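Local coordinates for protein thioredoxin (Bacillus cereus, PDB 4EUY) that is of unknown function but, as a thioredoxin-like protein with a CxxC disulfide, probably takes part in thiol-disulfide exchange, at residues Q19-C33 against F70-I84. Sequence-based numbering, arbitrary orientation.
Sequences QLVLLFIKTENCGVC and FTGPTVLLFYNGKEI
The Phe24 ring runs alongside the Pro73 ring, its CZ 3.5 Å from CB of the proline, while CD1 of Phe24 meets Val75 CG2. A chi1 of -172° swings the phenyl group away from its own backbone N to the side of the carbonyl carbon, where Pro73 lies. By strand position Phe24 shares a sheet face with Leu22, Val75 and Leu77, all buried, and helices 31-45 and 93-101 cover this tightly packed layer; branched aliphatic groups and a phenyl ring suit so dry a place. Antiparallel backbone bonds zip the strands together, Val21 and Phe78 exchanging a pair.

On the other face, the part formed by Leu23, Ile25 and Phe78 is more open, all three being partly exposed: Leu23 CD1 reaches Phe78 CD2 at 4.1 Å, and Ile25 CG2 touches the edge of the Phe70 ring. At the hairpin-turn end, exposed Gln19 puts NE2 at the edge of the partly exposed Tyr79 ring.

At the end of strand 20-27, the short hydroxyl Thr27 OG1 donates to Thr71 O (2.9 Å), in the loop leading to the cis-proline. At Gly72 a CB would press on the preceding carbonyl O and on Ile25 O. Pro73, after a cis peptide, has CD 3.8 Å from Cys33 SG. A cis-proline facing a Cys30-Cys33 disulfide at a helix start is the hallmark of the thioredoxin fold's redox site.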
# COMPACT_ATOMS: atom_id res chain seq x y z
N GLN A 19 -10.78 6.10 6.77
CA GLN A 19 -10.40 4.93 7.57
C GLN A 19 -9.06 4.28 7.22
O GLN A 19 -8.02 4.92 7.28
CB GLN A 19 -11.49 3.88 7.47
CG GLN A 19 -11.17 2.62 8.25
CD GLN A 19 -12.26 2.25 9.23
OE1 GLN A 19 -13.39 2.73 9.13
NE2 GLN A 19 -11.93 1.40 10.18
N LEU A 20 -9.06 3.00 6.85
CA LEU A 20 -7.82 2.30 6.51
C LEU A 20 -7.47 2.27 5.05
O LEU A 20 -8.25 1.80 4.25
CB LEU A 20 -7.97 0.89 7.03
CG LEU A 20 -6.76 0.03 7.32
CD1 LEU A 20 -5.70 0.79 8.07
CD2 LEU A 20 -7.16 -1.21 8.08
N VAL A 21 -6.28 2.75 4.73
CA VAL A 21 -5.85 2.99 3.35
C VAL A 21 -4.42 2.61 3.11
O VAL A 21 -3.58 2.80 3.96
CB VAL A 21 -5.86 4.48 3.07
CG1 VAL A 21 -5.32 4.78 1.67
CG2 VAL A 21 -7.27 4.99 3.28
N LEU A 22 -4.13 2.12 1.93
CA LEU A 22 -2.86 1.53 1.69
C LEU A 22 -2.29 2.20 0.44
O LEU A 22 -2.95 2.23 -0.61
CB LEU A 22 -3.04 0.01 1.49
CG LEU A 22 -1.76 -0.70 1.06
CD1 LEU A 22 -1.96 -2.20 1.00
CD2 LEU A 22 -1.31 -0.18 -0.30
N LEU A 23 -1.08 2.75 0.54
CA LEU A 23 -0.43 3.32 -0.65
C LEU A 23 0.54 2.35 -1.17
O LEU A 23 1.36 1.81 -0.41
CB LEU A 23 0.33 4.57 -0.35
CG LEU A 23 -0.54 5.78 -0.56
CD1 LEU A 23 -1.74 5.68 0.37
CD2 LEU A 23 0.33 6.99 -0.25
N PHE A 24 0.43 2.12 -2.47
CA PHE A 24 1.38 1.29 -3.15
C PHE A 24 2.11 2.24 -4.10
O PHE A 24 1.51 2.85 -5.04
CB PHE A 24 0.70 0.16 -3.92
CG PHE A 24 1.67 -0.83 -4.48
CD1 PHE A 24 1.89 -2.04 -3.85
CD2 PHE A 24 2.40 -0.53 -5.61
CE1 PHE A 24 2.82 -2.94 -4.36
CE2 PHE A 24 3.31 -1.44 -6.14
CZ PHE A 24 3.54 -2.64 -5.50
N ILE A 25 3.41 2.37 -3.86
CA ILE A 25 4.20 3.32 -4.64
C ILE A 25 5.19 2.60 -5.49
O ILE A 25 5.91 1.70 -5.00
CB ILE A 25 4.96 4.30 -3.74
CG1 ILE A 25 3.95 4.94 -2.74
CG2 ILE A 25 5.69 5.32 -4.59
CD1 ILE A 25 4.53 6.08 -1.94
N LYS A 26 5.23 2.98 -6.76
CA LYS A 26 6.11 2.28 -7.69
C LYS A 26 6.70 3.21 -8.68
O LYS A 26 6.35 4.39 -8.76
CB LYS A 26 5.39 1.15 -8.41
CG LYS A 26 3.95 1.44 -8.82
CD LYS A 26 3.44 0.40 -9.82
CE LYS A 26 1.95 0.57 -10.12
NZ LYS A 26 1.51 -0.36 -11.22
N THR A 27 7.63 2.65 -9.44
CA THR A 27 8.37 3.37 -10.40
C THR A 27 8.10 2.79 -11.75
O THR A 27 7.72 1.62 -11.86
CB THR A 27 9.83 3.27 -10.01
OG1 THR A 27 10.05 4.22 -8.97
CG2 THR A 27 10.82 3.55 -11.23
N GLU A 28 8.31 3.60 -12.78
CA GLU A 28 8.00 3.23 -14.16
C GLU A 28 8.69 1.99 -14.73
O GLU A 28 8.04 1.20 -15.42
CB GLU A 28 8.20 4.44 -15.08
CG GLU A 28 7.21 5.55 -14.75
CD GLU A 28 6.90 6.44 -15.94
OE1 GLU A 28 7.86 7.01 -16.52
OE2 GLU A 28 5.70 6.58 -16.28
N ASN A 29 9.97 1.79 -14.47
CA ASN A 29 10.61 0.55 -14.92
C ASN A 29 11.10 -0.27 -13.73
O ASN A 29 12.18 0.01 -13.19
CB ASN A 29 11.71 0.84 -15.93
CG ASN A 29 11.17 1.52 -17.18
OD1 ASN A 29 10.00 1.35 -17.54
ND2 ASN A 29 12.03 2.29 -17.85
N CYS A 30 10.29 -1.25 -13.32
CA CYS A 30 10.49 -1.99 -12.07
C CYS A 30 9.71 -3.30 -12.10
O CYS A 30 8.47 -3.32 -12.00
CB CYS A 30 10.09 -1.13 -10.88
SG CYS A 30 9.96 -2.01 -9.31
N GLY A 31 10.44 -4.41 -12.26
CA GLY A 31 9.84 -5.71 -12.55
C GLY A 31 9.09 -6.25 -11.36
O GLY A 31 7.93 -6.68 -11.47
N VAL A 32 9.77 -6.23 -10.22
CA VAL A 32 9.17 -6.61 -8.96
C VAL A 32 7.92 -5.84 -8.66
O VAL A 32 6.97 -6.43 -8.18
CB VAL A 32 10.10 -6.36 -7.77
CG1 VAL A 32 11.12 -7.46 -7.64
CG2 VAL A 32 10.75 -4.99 -7.90
N CYS A 33 7.92 -4.53 -8.89
CA CYS A 33 6.78 -3.73 -8.44
C CYS A 33 5.50 -4.42 -8.89
O CYS A 33 4.58 -4.70 -8.11
CB CYS A 33 6.82 -2.31 -9.02
SG CYS A 33 8.19 -1.26 -8.43
N PHE A 70 15.75 5.30 -6.29
CA PHE A 70 14.43 4.89 -5.77
C PHE A 70 13.69 4.09 -6.87
O PHE A 70 13.38 4.64 -7.94
CB PHE A 70 13.50 5.97 -5.21
CG PHE A 70 12.17 5.43 -4.77
CD1 PHE A 70 12.06 4.64 -3.62
CD2 PHE A 70 11.02 5.65 -5.53
CE1 PHE A 70 10.83 4.11 -3.22
CE2 PHE A 70 9.79 5.11 -5.14
CZ PHE A 70 9.70 4.34 -3.99
N THR A 71 13.41 2.81 -6.60
CA THR A 71 12.58 1.96 -7.48
C THR A 71 11.26 1.63 -6.78
O THR A 71 10.17 1.86 -7.31
CB THR A 71 13.29 0.64 -7.84
OG1 THR A 71 13.88 0.07 -6.66
CG2 THR A 71 14.37 0.88 -8.91
N GLY A 72 11.39 1.13 -5.56
CA GLY A 72 10.26 0.69 -4.77
C GLY A 72 10.24 -0.81 -4.91
O GLY A 72 11.27 -1.42 -5.16
N PRO A 73 9.08 -1.41 -4.75
CA PRO A 73 7.85 -0.74 -4.36
C PRO A 73 7.84 -0.41 -2.91
O PRO A 73 8.64 -0.93 -2.14
CB PRO A 73 6.80 -1.81 -4.59
CG PRO A 73 7.54 -3.06 -4.32
CD PRO A 73 8.84 -2.83 -5.02
N THR A 74 6.90 0.42 -2.53
CA THR A 74 6.72 0.72 -1.15
C THR A 74 5.26 0.65 -0.84
O THR A 74 4.45 1.16 -1.61
CB THR A 74 7.19 2.12 -0.80
OG1 THR A 74 8.57 2.26 -1.15
CG2 THR A 74 7.01 2.32 0.68
N VAL A 75 4.94 0.04 0.29
CA VAL A 75 3.58 0.03 0.74
C VAL A 75 3.53 0.76 2.04
O VAL A 75 4.38 0.55 2.90
CB VAL A 75 3.07 -1.38 0.96
CG1 VAL A 75 1.71 -1.35 1.64
CG2 VAL A 75 2.99 -2.05 -0.38
N LEU A 76 2.53 1.62 2.16
CA LEU A 76 2.30 2.33 3.38
C LEU A 76 0.90 2.05 3.76
O LEU A 76 0.00 1.98 2.89
CB LEU A 76 2.43 3.82 3.17
CG LEU A 76 3.83 4.16 2.70
CD1 LEU A 76 4.05 5.65 2.73
CD2 LEU A 76 4.82 3.49 3.63
N LEU A 77 0.70 1.91 5.04
CA LEU A 77 -0.63 1.70 5.50
C LEU A 77 -0.94 2.84 6.44
O LEU A 77 -0.15 3.12 7.34
CB LEU A 77 -0.73 0.37 6.21
CG LEU A 77 -2.13 -0.22 6.27
CD1 LEU A 77 -2.72 -0.29 4.87
CD2 LEU A 77 -2.05 -1.59 6.89
N PHE A 78 -2.09 3.47 6.22
CA PHE A 78 -2.52 4.57 7.03
C PHE A 78 -3.82 4.27 7.74
O PHE A 78 -4.76 3.76 7.11
CB PHE A 78 -2.73 5.75 6.13
CG PHE A 78 -1.46 6.32 5.61
CD1 PHE A 78 -0.71 7.18 6.38
CD2 PHE A 78 -1.00 6.01 4.35
CE1 PHE A 78 0.47 7.72 5.89
CE2 PHE A 78 0.18 6.55 3.86
CZ PHE A 78 0.92 7.41 4.63
N TYR A 79 -3.90 4.58 9.03
CA TYR A 79 -5.17 4.47 9.73
C TYR A 79 -5.57 5.82 10.20
O TYR A 79 -4.82 6.46 10.91
CB TYR A 79 -5.13 3.55 10.92
CG TYR A 79 -6.47 3.49 11.63
CD1 TYR A 79 -7.63 3.13 10.95
CD2 TYR A 79 -6.58 3.80 12.99
CE1 TYR A 79 -8.86 3.09 11.59
CE2 TYR A 79 -7.81 3.76 13.65
CZ TYR A 79 -8.95 3.40 12.95
OH TYR A 79 -10.17 3.36 13.60
N ASN A 80 -6.77 6.23 9.80
CA ASN A 80 -7.25 7.58 10.02
C ASN A 80 -6.12 8.59 9.82
O ASN A 80 -5.94 9.50 10.62
CB ASN A 80 -7.89 7.72 11.42
CG ASN A 80 -9.29 7.13 11.49
OD1 ASN A 80 -9.49 5.94 11.26
ND2 ASN A 80 -10.27 7.96 11.81
N GLY A 81 -5.32 8.43 8.78
CA GLY A 81 -4.25 9.39 8.50
C GLY A 81 -2.90 9.08 9.15
O GLY A 81 -1.86 9.50 8.63
N LYS A 82 -2.92 8.35 10.27
CA LYS A 82 -1.67 7.96 10.96
C LYS A 82 -1.03 6.82 10.15
O LYS A 82 -1.75 5.91 9.70
CB LYS A 82 -1.95 7.54 12.42
N GLU A 83 0.30 6.89 9.95
CA GLU A 83 1.03 5.83 9.23
C GLU A 83 1.26 4.68 10.17
O GLU A 83 1.99 4.81 11.12
CB GLU A 83 2.41 6.30 8.74
CG GLU A 83 3.24 5.18 8.10
CD GLU A 83 4.68 5.57 7.80
OE1 GLU A 83 4.92 6.58 7.11
OE2 GLU A 83 5.59 4.85 8.24
N ILE A 84 0.68 3.52 9.89
CA ILE A 84 0.81 2.43 10.85
C ILE A 84 1.84 1.37 10.39
O ILE A 84 2.45 0.69 11.22
CB ILE A 84 -0.59 1.85 11.23
CG1 ILE A 84 -1.24 1.16 10.04
CG2 ILE A 84 -1.50 2.96 11.73
CD1 ILE A 84 -2.55 0.50 10.37